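Local coordinates for protein beta-mannosidase (Trichoderma harzianum, PDB 4CVU) that probably hydrolyses terminal beta-linked mannose units at the non-reducing ends of beta-mannosides, as a fungal enzyme of glycoside hydrolase family 2, at residues Lys238-Asn243 / Phe348-Phe353; Ala250-Asn255 / Pro310-Pro315; Met270-Thr275 / Gly301-Asp306. All blocks are in the same frame, centred on the assembly; numbering follows the deposited sequence.

Contact 1: residues Lys238-Asn243 / Phe348-Phe353; sequences KGQFNN and FRTILF
Gln-240 crosses Thr-350 obliquely, its OE1 4.0 Å from Thr-350 CG2, and no direct hydrogen bond spans the gap between loop and strand; water does so instead. Water 1 accepts from Gln-240 NE2 at 3.0 Å and from the backbone Ile-351 N at 2.7 Å, tying an amide side chain to the start of strand 351-354. The glutamine spans the distance by extending: CG lies anti to the backbone N (chi1 178°), and the chain stays straight beyond it. Its OE1 accepts from the backbone N of Arg-237, so both ends of the amide are engaged and its rotation is fixed. Water 2 is placed to donate to Asn-243 O at 2.9 Å and Phe-353 O at 2.8 Å, but with further acceptors nearby it probably cannot serve all of them at once.

The remaining contacts are van der Waals. Leu-352 CD1 reaches the loop backbone, 3.5 Å from Asn-243 C. Thr-350 OG1 turns to another partner, Gln-248 NE2.

The loop follows strand 227-237. Strand 351-354 pairs antiparallel with strand 374-377, at the margin of the mixed sheet that probably forms the catalytic barrel, as in other family 2 enzymes, and Phe-353 meets Trp-373 edge-to-face.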
loop_
_atom_site.group_PDB
_atom_site.type_symbol
_atom_site.label_atom_id
_atom_site.label_comp_id
_atom_site.label_asym_id
_atom_site.label_seq_id
_atom_site.Cartn_x
_atom_site.Cartn_y
_atom_site.Cartn_z
ATOM N N LYS A 238 -51.504 -28.472 -3.940
ATOM C CA LYS A 238 -52.526 -28.768 -2.969
ATOM C C LYS A 238 -52.180 -30.079 -2.237
ATOM O O LYS A 238 -51.773 -31.063 -2.848
ATOM C CB LYS A 238 -53.886 -28.849 -3.647
ATOM C CG LYS A 238 -55.034 -28.762 -2.669
ATOM C CD LYS A 238 -56.300 -28.206 -3.309
ATOM C CE LYS A 238 -57.414 -28.112 -2.270
ATOM N NZ LYS A 238 -56.958 -27.323 -1.073
ATOM N N GLY A 239 -52.315 -30.070 -0.920
ATOM C CA GLY A 239 -51.964 -31.227 -0.082
ATOM C C GLY A 239 -50.482 -31.314 0.312
ATOM O O GLY A 239 -50.092 -32.228 1.024
ATOM N N GLN A 240 -49.662 -30.384 -0.172
ATOM C CA GLN A 240 -48.201 -30.439 0.049
ATOM C C GLN A 240 -47.850 -30.125 1.489
ATOM O O GLN A 240 -48.369 -29.177 2.078
ATOM C CB GLN A 240 -47.457 -29.478 -0.903
ATOM C CG GLN A 240 -45.930 -29.412 -0.728
ATOM C CD GLN A 240 -45.239 -28.569 -1.795
ATOM O OE1 GLN A 240 -45.870 -27.978 -2.683
ATOM N NE2 GLN A 240 -43.892 -28.530 -1.724
ATOM N N PHE A 241 -46.916 -30.883 2.032
ATOM C CA PHE A 241 -46.315 -30.566 3.310
ATOM C C PHE A 241 -44.778 -30.518 3.254
ATOM O O PHE A 241 -44.174 -31.096 2.373
ATOM C CB PHE A 241 -46.760 -31.580 4.358
ATOM C CG PHE A 241 -46.227 -31.288 5.732
ATOM C CD1 PHE A 241 -46.698 -30.208 6.455
ATOM C CD2 PHE A 241 -45.208 -32.043 6.264
ATOM C CE1 PHE A 241 -46.199 -29.936 7.711
ATOM C CE2 PHE A 241 -44.701 -31.762 7.509
ATOM C CZ PHE A 241 -45.205 -30.714 8.235
ATOM N N ASN A 242 -44.159 -29.856 4.205
ATOM C CA ASN A 242 -42.716 -29.757 4.241
ATOM C C ASN A 242 -42.035 -31.112 4.307
ATOM O O ASN A 242 -42.437 -31.967 5.060
ATOM C CB ASN A 242 -42.303 -28.908 5.437
ATOM C CG ASN A 242 -43.146 -27.657 5.582
ATOM O OD1 ASN A 242 -44.312 -27.711 5.936
ATOM N ND2 ASN A 242 -42.557 -26.540 5.320
ATOM N N ASN A 243 -40.993 -31.286 3.509
ATOM C CA ASN A 243 -40.143 -32.468 3.573
ATOM C C ASN A 243 -40.722 -33.738 2.917
ATOM O O ASN A 243 -40.132 -34.785 2.966
ATOM C CB ASN A 243 -39.709 -32.738 5.021
ATOM C CG ASN A 243 -38.695 -31.720 5.533
ATOM O OD1 ASN A 243 -37.518 -31.990 5.504
ATOM N ND2 ASN A 243 -39.134 -30.570 5.948
ATOM N N PHE A 348 -43.802 -20.648 -9.927
ATOM C CA PHE A 348 -44.534 -21.868 -9.685
ATOM C C PHE A 348 -43.586 -23.024 -9.851
ATOM O O PHE A 348 -43.193 -23.353 -10.963
ATOM C CB PHE A 348 -45.725 -21.998 -10.652
ATOM C CG PHE A 348 -46.825 -21.036 -10.365
ATOM C CD1 PHE A 348 -46.780 -19.745 -10.866
ATOM C CD2 PHE A 348 -47.916 -21.418 -9.582
ATOM C CE1 PHE A 348 -47.812 -18.853 -10.593
ATOM C CE2 PHE A 348 -48.934 -20.536 -9.299
ATOM C CZ PHE A 348 -48.885 -19.253 -9.806
ATOM N N ARG A 349 -43.182 -23.593 -8.717
ATOM C CA ARG A 349 -42.391 -24.812 -8.698
ATOM C C ARG A 349 -42.399 -25.453 -7.334
ATOM O O ARG A 349 -42.743 -24.825 -6.340
ATOM C CB ARG A 349 -40.930 -24.568 -9.151
ATOM C CG ARG A 349 -40.245 -23.339 -8.572
ATOM C CD ARG A 349 -39.609 -23.580 -7.217
ATOM N NE ARG A 349 -40.554 -23.308 -6.151
ATOM C CZ ARG A 349 -40.221 -22.880 -4.940
ATOM N NH1 ARG A 349 -38.958 -22.648 -4.629
ATOM N NH2 ARG A 349 -41.175 -22.672 -4.042
ATOM N N THR A 350 -42.049 -26.727 -7.312
ATOM C CA THR A 350 -41.865 -27.452 -6.070
ATOM C C THR A 350 -40.386 -27.719 -5.925
ATOM O O THR A 350 -39.714 -28.073 -6.909
ATOM C CB THR A 350 -42.641 -28.789 -6.029
ATOM O OG1 THR A 350 -42.140 -29.674 -7.020
ATOM C CG2 THR A 350 -44.152 -28.546 -6.215
ATOM N N ILE A 351 -39.865 -27.503 -4.727
ATOM C CA ILE A 351 -38.512 -27.901 -4.396
ATOM C C ILE A 351 -38.504 -28.674 -3.099
ATOM O O ILE A 351 -38.907 -28.161 -2.065
ATOM C CB ILE A 351 -37.537 -26.699 -4.368
ATOM C CG1 ILE A 351 -36.076 -27.172 -4.123
ATOM C CG2 ILE A 351 -37.963 -25.652 -3.342
ATOM C CD1 ILE A 351 -35.468 -27.914 -5.270
ATOM N N LEU A 352 -38.091 -29.939 -3.190
ATOM C CA LEU A 352 -38.032 -30.845 -2.070
ATOM C C LEU A 352 -36.591 -31.076 -1.638
ATOM O O LEU A 352 -35.724 -31.343 -2.497
ATOM C CB LEU A 352 -38.596 -32.198 -2.503
ATOM C CG LEU A 352 -38.536 -33.322 -1.449
ATOM C CD1 LEU A 352 -39.464 -33.020 -0.290
ATOM C CD2 LEU A 352 -38.917 -34.640 -2.102
ATOM N N PHE A 353 -36.330 -30.977 -0.341
ATOM C CA PHE A 353 -35.117 -31.517 0.240
ATOM C C PHE A 353 -35.508 -32.839 0.886
ATOM O O PHE A 353 -36.295 -32.865 1.814
ATOM C CB PHE A 353 -34.465 -30.587 1.266
ATOM C CG PHE A 353 -33.404 -31.269 2.103
ATOM C CD1 PHE A 353 -32.268 -31.812 1.508
ATOM C CD2 PHE A 353 -33.540 -31.373 3.480
ATOM C CE1 PHE A 353 -31.301 -32.470 2.275
ATOM C CE2 PHE A 353 -32.585 -32.040 4.253
ATOM C CZ PHE A 353 -31.458 -32.566 3.655
HETATM O O HOH W 1 -41.870 -26.737 -3.076
HETATM O O HOH W 2 -37.280 -34.764 3.582
#

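Contact 2: residues Ala250-Asn255 / Pro310-Pro315. With NAG (2-acetamido-2-deoxy-beta-D-glucopyranose), chain E.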
loop_
_atom_site.group_PDB
_atom_site.type_symbol
_atom_site.label_atom_id
_atom_site.label_comp_id
_atom_site.label_asym_id
_atom_site.label_seq_id
_atom_site.Cartn_x
_atom_site.Cartn_y
_atom_site.Cartn_z
ATOM N N ALA A 250 -51.529 -32.069 -9.055
ATOM C CA ALA A 250 -52.496 -31.347 -8.261
ATOM C C ALA A 250 -52.534 -29.860 -8.571
ATOM O O ALA A 250 -51.586 -29.318 -9.124
ATOM C CB ALA A 250 -52.218 -31.565 -6.779
ATOM N N PRO A 251 -53.647 -29.197 -8.225
ATOM C CA PRO A 251 -53.724 -27.743 -8.440
ATOM C C PRO A 251 -52.775 -26.915 -7.551
ATOM O O PRO A 251 -52.374 -27.358 -6.472
ATOM C CB PRO A 251 -55.197 -27.404 -8.133
ATOM C CG PRO A 251 -55.736 -28.570 -7.376
ATOM C CD PRO A 251 -54.923 -29.769 -7.757
ATOM N N TRP A 252 -52.436 -25.722 -8.020
ATOM C CA TRP A 252 -51.588 -24.804 -7.243
ATOM C C TRP A 252 -52.447 -24.053 -6.236
ATOM O O TRP A 252 -53.561 -23.665 -6.557
ATOM C CB TRP A 252 -50.880 -23.810 -8.167
ATOM C CG TRP A 252 -49.800 -24.423 -8.980
ATOM C CD1 TRP A 252 -49.842 -24.734 -10.307
ATOM C CD2 TRP A 252 -48.502 -24.798 -8.520
ATOM N NE1 TRP A 252 -48.640 -25.284 -10.706
ATOM C CE2 TRP A 252 -47.807 -25.344 -9.621
ATOM C CE3 TRP A 252 -47.859 -24.734 -7.278
ATOM C CZ2 TRP A 252 -46.499 -25.813 -9.518
ATOM C CZ3 TRP A 252 -46.561 -25.206 -7.181
ATOM C CH2 TRP A 252 -45.895 -25.739 -8.287
ATOM N N VAL A 253 -51.959 -23.889 -5.012
ATOM C CA VAL A 253 -52.587 -22.989 -4.063
ATOM C C VAL A 253 -51.642 -21.814 -3.886
ATOM O O VAL A 253 -50.443 -22.016 -3.634
ATOM C CB VAL A 253 -52.848 -23.642 -2.699
ATOM C CG1 VAL A 253 -53.543 -22.653 -1.760
ATOM C CG2 VAL A 253 -53.680 -24.907 -2.845
ATOM N N VAL A 254 -52.163 -20.609 -4.086
ATOM C CA VAL A 254 -51.457 -19.371 -3.811
ATOM C C VAL A 254 -52.000 -18.778 -2.516
ATOM O O VAL A 254 -53.148 -18.385 -2.458
ATOM C CB VAL A 254 -51.661 -18.365 -4.943
ATOM C CG1 VAL A 254 -50.944 -17.046 -4.647
ATOM C CG2 VAL A 254 -51.191 -18.959 -6.271
ATOM N N ASN A 255 -51.175 -18.742 -1.473
ATOM C CA ASN A 255 -51.550 -18.190 -0.192
ATOM C C ASN A 255 -50.818 -16.873 0.053
ATOM O O ASN A 255 -49.616 -16.806 -0.126
ATOM C CB ASN A 255 -51.200 -19.194 0.906
ATOM C CG ASN A 255 -51.816 -18.847 2.250
ATOM O OD1 ASN A 255 -52.779 -18.085 2.344
ATOM N ND2 ASN A 255 -51.249 -19.424 3.303
ATOM N N PRO A 310 -50.317 -22.347 -14.853
ATOM C CA PRO A 310 -49.009 -21.676 -14.723
ATOM C C PRO A 310 -47.847 -22.463 -15.322
ATOM O O PRO A 310 -47.767 -23.667 -15.129
ATOM C CB PRO A 310 -48.823 -21.545 -13.205
ATOM C CG PRO A 310 -50.039 -22.134 -12.569
ATOM C CD PRO A 310 -50.726 -22.982 -13.596
ATOM N N LYS A 311 -46.970 -21.761 -16.042
ATOM C CA LYS A 311 -45.724 -22.324 -16.539
ATOM C C LYS A 311 -44.669 -22.431 -15.422
ATOM O O LYS A 311 -44.556 -21.530 -14.598
ATOM C CB LYS A 311 -45.195 -21.463 -17.674
ATOM C CG LYS A 311 -46.056 -21.525 -18.927
ATOM C CD LYS A 311 -45.519 -20.595 -19.989
ATOM C CE LYS A 311 -46.430 -20.562 -21.200
ATOM N NZ LYS A 311 -45.621 -20.586 -22.453
ATOM N N LEU A 312 -43.932 -23.543 -15.397
ATOM C CA LEU A 312 -43.045 -23.874 -14.280
ATOM C C LEU A 312 -41.684 -23.143 -14.300
ATOM O O LEU A 312 -41.114 -22.882 -15.344
ATOM C CB LEU A 312 -42.830 -25.392 -14.172
ATOM C CG LEU A 312 -44.077 -26.260 -13.982
ATOM C CD1 LEU A 312 -43.710 -27.694 -13.627
ATOM C CD2 LEU A 312 -44.982 -25.701 -12.911
ATOM N N TRP A 313 -41.213 -22.797 -13.118
ATOM C CA TRP A 313 -39.852 -22.312 -12.919
ATOM C C TRP A 313 -38.916 -23.507 -12.802
ATOM O O TRP A 313 -39.227 -24.488 -12.111
ATOM C CB TRP A 313 -39.796 -21.456 -11.658
ATOM C CG TRP A 313 -38.452 -20.803 -11.332
ATOM C CD1 TRP A 313 -38.074 -19.519 -11.627
ATOM C CD2 TRP A 313 -37.350 -21.385 -10.599
ATOM N NE1 TRP A 313 -36.791 -19.274 -11.141
ATOM C CE2 TRP A 313 -36.338 -20.398 -10.499
ATOM C CE3 TRP A 313 -37.111 -22.648 -10.037
ATOM C CZ2 TRP A 313 -35.119 -20.639 -9.872
ATOM C CZ3 TRP A 313 -35.880 -22.869 -9.378
ATOM C CH2 TRP A 313 -34.916 -21.878 -9.319
ATOM N N TRP A 314 -37.787 -23.407 -13.487
ATOM C CA TRP A 314 -36.703 -24.381 -13.376
ATOM C C TRP A 314 -35.371 -23.660 -13.093
ATOM O O TRP A 314 -35.184 -22.499 -13.472
ATOM C CB TRP A 314 -36.561 -25.169 -14.689
ATOM C CG TRP A 314 -37.808 -25.891 -15.108
ATOM C CD1 TRP A 314 -38.787 -25.401 -15.916
ATOM C CD2 TRP A 314 -38.198 -27.233 -14.769
ATOM N NE1 TRP A 314 -39.758 -26.339 -16.103
ATOM C CE2 TRP A 314 -39.432 -27.475 -15.411
ATOM C CE3 TRP A 314 -37.632 -28.249 -13.996
ATOM C CZ2 TRP A 314 -40.107 -28.684 -15.300
ATOM C CZ3 TRP A 314 -38.302 -29.461 -13.884
ATOM C CH2 TRP A 314 -39.534 -29.667 -14.540
ATOM N N PRO A 315 -34.438 -24.358 -12.458
ATOM C CA PRO A 315 -33.051 -23.852 -12.384
ATOM C C PRO A 315 -32.379 -23.702 -13.769
ATOM O O PRO A 315 -32.904 -24.166 -14.787
ATOM C CB PRO A 315 -32.334 -24.929 -11.553
ATOM C CG PRO A 315 -33.422 -25.570 -10.730
ATOM C CD PRO A 315 -34.631 -25.545 -11.606
HETATM C C1 NAG E . -51.642 -19.220 4.681
HETATM C C2 NAG E . -52.278 -20.443 5.338
HETATM C C3 NAG E . -52.631 -20.121 6.776
HETATM C C4 NAG E . -51.373 -19.654 7.533
HETATM C C5 NAG E . -50.711 -18.517 6.756
HETATM C C6 NAG E . -49.359 -18.057 7.294
HETATM C C7 NAG E . -53.499 -21.941 3.835
HETATM C C8 NAG E . -54.773 -22.198 3.080
HETATM N N2 NAG E . -53.450 -20.834 4.562
HETATM O O3 NAG E . -53.153 -21.288 7.361
HETATM O O4 NAG E . -51.724 -19.184 8.819
HETATM O O5 NAG E . -50.492 -18.886 5.420
HETATM O O6 NAG E . -48.996 -16.887 6.579
HETATM O O7 NAG E . -52.577 -22.750 3.758
HETATM O O HOH W 3 -48.433 -25.797 -13.688
#
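The indole of Trp-252 carries this contact, with a water at its edge and two aliphatic side chains meeting it at a slant. Water 3 lies in the ring plane, accepts from Trp-252 NE1 at 3.0 Å and donates to the carbonyl Pro-310 O at 2.7 Å, so the one polar atom of a buried ring is satisfied and linked to the loop. Pro-310 CG approaches the pyrrole part, 3.5 Å from Trp-252 CD1. Farther along, Leu-312 CD2 comes to 3.7 Å from Trp-252 CZ2 on the benzene part. The indole swings out beside its own backbone N (chi1 -72°), which carries its long axis across both partners. With an alanine here, Pro-310 and Leu-312 would probably lose their shared apolar surface and water 3 its indole donor. Three residues along the strand, Asn-255 bears a glycan: its ND2 is bonded covalently to C1 of NAG, at 1.4 Å, and that sugar is also hydrogen-bonded to Arg-473 NH1.

Phe-348 makes a T-shaped (edge-to-face) contact with the indole and also touches Pro-310, while Ile-235 and Arg-237 of strand 227-237 pack on the indole. Strand 252-261 runs between strands 227-237 and 298-305, and the 310-315 loop leads from strand 298-305 towards strand 324-332.

Contact 3: residues Met270-Thr275 / Gly301-Asp306; sequences MSVIIT and GSVTID. With CD (cadmium ion), chain B.
Met-270 and Gly-301 meet at the tight end of two diverging strands. Met-270 SD packs 3.3 Å from the backbone Gly-301 N, brought there by a side chain that bends at its last torsion (chi3 78°). A beta carbon built on Gly-301 would fall 3.0 Å from that sulfur, so the glycine gives the thioether its room. Val-272 CG2 touches Val-303 CG1 loosely at 4.4 Å, and Ile-274 and Ile-305 reach out tip to tip, their CD1 atoms 4.0 Å apart. The CA separation grows from 6.8 Å at Met-270 and Gly-301 to 10.9 Å at the isoleucines, consistent with the 48° between the strand directions; from valines to isoleucines, longer side chains bridge the wider gap.

Strand 283-294 lies between the two in sheet order, and its Leu-289 and Tyr-285 flank Met-270, Val-272 and Val-303. Val-254 backs Val-303 and Ile-305 from strand 252-261. Past the strand end, Asp-306 holds a cadmium ion with both carboxylate oxygens, water 4 being a further ligand, and OD1 also accepts from His-308 N.

Without hydrogen bonds between the segments, cohesion rests on apolar valine and isoleucine pairs and on sulfur packing against the Gly-301 backbone, consistent with an immunoglobulin-like sandwich interior; the cadmium site is a separate, ionic feature.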
loop_
_atom_site.group_PDB
_atom_site.type_symbol
_atom_site.label_atom_id
_atom_site.label_comp_id
_atom_site.label_asym_id
_atom_site.label_seq_id
_atom_site.Cartn_x
_atom_site.Cartn_y
_atom_site.Cartn_z
ATOM N N MET A 270 -59.890 -9.540 -0.200
ATOM C CA MET A 270 -58.606 -9.600 -0.900
ATOM C C MET A 270 -58.773 -10.090 -2.337
ATOM O O MET A 270 -59.513 -11.041 -2.623
ATOM C CB MET A 270 -57.628 -10.521 -0.156
ATOM C CG MET A 270 -57.391 -10.184 1.310
ATOM S SD MET A 270 -56.443 -11.478 2.163
ATOM C CE MET A 270 -54.795 -11.064 1.566
ATOM N N SER A 271 -58.079 -9.420 -3.240
ATOM C CA SER A 271 -58.041 -9.799 -4.641
ATOM C C SER A 271 -56.581 -9.835 -5.114
ATOM O O SER A 271 -55.715 -9.194 -4.504
ATOM C CB SER A 271 -58.812 -8.784 -5.466
ATOM O OG SER A 271 -58.173 -7.528 -5.383
ATOM N N VAL A 272 -56.313 -10.582 -6.183
ATOM C CA VAL A 272 -54.968 -10.684 -6.749
ATOM C C VAL A 272 -54.979 -10.649 -8.263
ATOM O O VAL A 272 -55.884 -11.192 -8.893
ATOM C CB VAL A 272 -54.231 -11.969 -6.296
ATOM C CG1 VAL A 272 -53.991 -11.931 -4.795
ATOM C CG2 VAL A 272 -54.993 -13.232 -6.690
ATOM N N ILE A 273 -53.969 -9.999 -8.835
ATOM C CA ILE A 273 -53.659 -10.102 -10.261
ATOM C C ILE A 273 -52.283 -10.752 -10.393
ATOM O O ILE A 273 -51.300 -10.262 -9.827
ATOM C CB ILE A 273 -53.659 -8.715 -10.958
ATOM C CG1 ILE A 273 -55.050 -8.054 -10.856
ATOM C CG2 ILE A 273 -53.266 -8.852 -12.428
ATOM C CD1 ILE A 273 -55.025 -6.543 -10.955
ATOM N N ILE A 274 -52.223 -11.857 -11.119
ATOM C CA ILE A 274 -50.983 -12.572 -11.381
ATOM C C ILE A 274 -50.715 -12.469 -12.868
ATOM O O ILE A 274 -51.502 -12.940 -13.676
ATOM C CB ILE A 274 -51.067 -14.054 -10.965
ATOM C CG1 ILE A 274 -51.505 -14.179 -9.497
ATOM C CG2 ILE A 274 -49.737 -14.745 -11.205
ATOM C CD1 ILE A 274 -51.548 -15.599 -8.971
ATOM N N THR A 275 -49.570 -11.882 -13.205
ATOM C CA THR A 275 -49.225 -11.533 -14.576
ATOM C C THR A 275 -47.797 -11.992 -14.911
ATOM O O THR A 275 -46.971 -12.207 -14.015
ATOM C CB THR A 275 -49.377 -10.007 -14.791
ATOM O OG1 THR A 275 -48.971 -9.658 -16.115
ATOM C CG2 THR A 275 -48.535 -9.214 -13.797
ATOM N N GLY A 301 -55.274 -14.489 2.863
ATOM C CA GLY A 301 -56.247 -15.226 2.044
ATOM C C GLY A 301 -55.556 -16.118 1.036
ATOM O O GLY A 301 -54.334 -16.005 0.824
ATOM N N SER A 302 -56.321 -17.009 0.403
ATOM C CA SER A 302 -55.757 -17.912 -0.595
ATOM C C SER A 302 -56.632 -18.083 -1.819
ATOM O O SER A 302 -57.800 -17.693 -1.830
ATOM C CB SER A 302 -55.458 -19.281 0.011
ATOM O OG SER A 302 -56.602 -20.081 0.081
ATOM N N VAL A 303 -56.055 -18.686 -2.849
ATOM C CA VAL A 303 -56.788 -19.013 -4.069
ATOM C C VAL A 303 -56.174 -20.232 -4.725
ATOM O O VAL A 303 -54.965 -20.449 -4.628
ATOM C CB VAL A 303 -56.811 -17.832 -5.061
ATOM C CG1 VAL A 303 -55.440 -17.490 -5.577
ATOM C CG2 VAL A 303 -57.737 -18.132 -6.232
ATOM N N THR A 304 -56.995 -21.040 -5.376
ATOM C CA THR A 304 -56.508 -22.271 -6.005
ATOM C C THR A 304 -56.562 -22.116 -7.522
ATOM O O THR A 304 -57.512 -21.563 -8.025
ATOM C CB THR A 304 -57.318 -23.475 -5.494
ATOM O OG1 THR A 304 -57.198 -23.494 -4.078
ATOM C CG2 THR A 304 -56.818 -24.816 -6.055
ATOM N N ILE A 305 -55.532 -22.591 -8.223
ATOM C CA ILE A 305 -55.392 -22.446 -9.684
ATOM C C ILE A 305 -55.143 -23.794 -10.376
ATOM O O ILE A 305 -54.407 -24.634 -9.854
ATOM C CB ILE A 305 -54.259 -21.471 -10.039
ATOM C CG1 ILE A 305 -54.486 -20.112 -9.364
ATOM C CG2 ILE A 305 -54.145 -21.303 -11.544
ATOM C CD1 ILE A 305 -53.354 -19.103 -9.552
ATOM N N ASP A 306 -55.746 -23.986 -11.544
ATOM C CA ASP A 306 -55.659 -25.262 -12.225
ATOM C C ASP A 306 -54.203 -25.568 -12.534
ATOM O O ASP A 306 -53.468 -24.705 -13.011
ATOM C CB ASP A 306 -56.468 -25.216 -13.522
ATOM C CG ASP A 306 -56.588 -26.561 -14.189
ATOM O OD1 ASP A 306 -55.757 -27.464 -13.888
ATOM O OD2 ASP A 306 -57.533 -26.695 -15.024
HETATM CD CD CD B . -56.610 -28.686 -15.831
HETATM O O HOH W 4 -54.761 -30.040 -16.599
#

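How the contacts relate
All three contacts are buried, yet their chemistry changes with place. Contact 3 is the interior of the beta domain, almost entirely apolar, with no hydrogen bond between its strands; contact 2 mixes aromatic packing with a single water at the domain's end; contact 1, where that domain probably meets the catalytic barrel, adds two bridging waters to sparse packing. They nest in sequence, 3 within 2 within 1. Strands 252-261 and 298-305 are sheet neighbours, so Trp-252 O bonds Ile-305 N at 2.8 Å, joining contacts 2 and 3. Contacts 1 and 2 are stitched by Lys-238 N to Pro-251 O and by Trp-313 N to Phe-348 O. Contacts 1 and 3 do not touch; their centres are 18 Å apart.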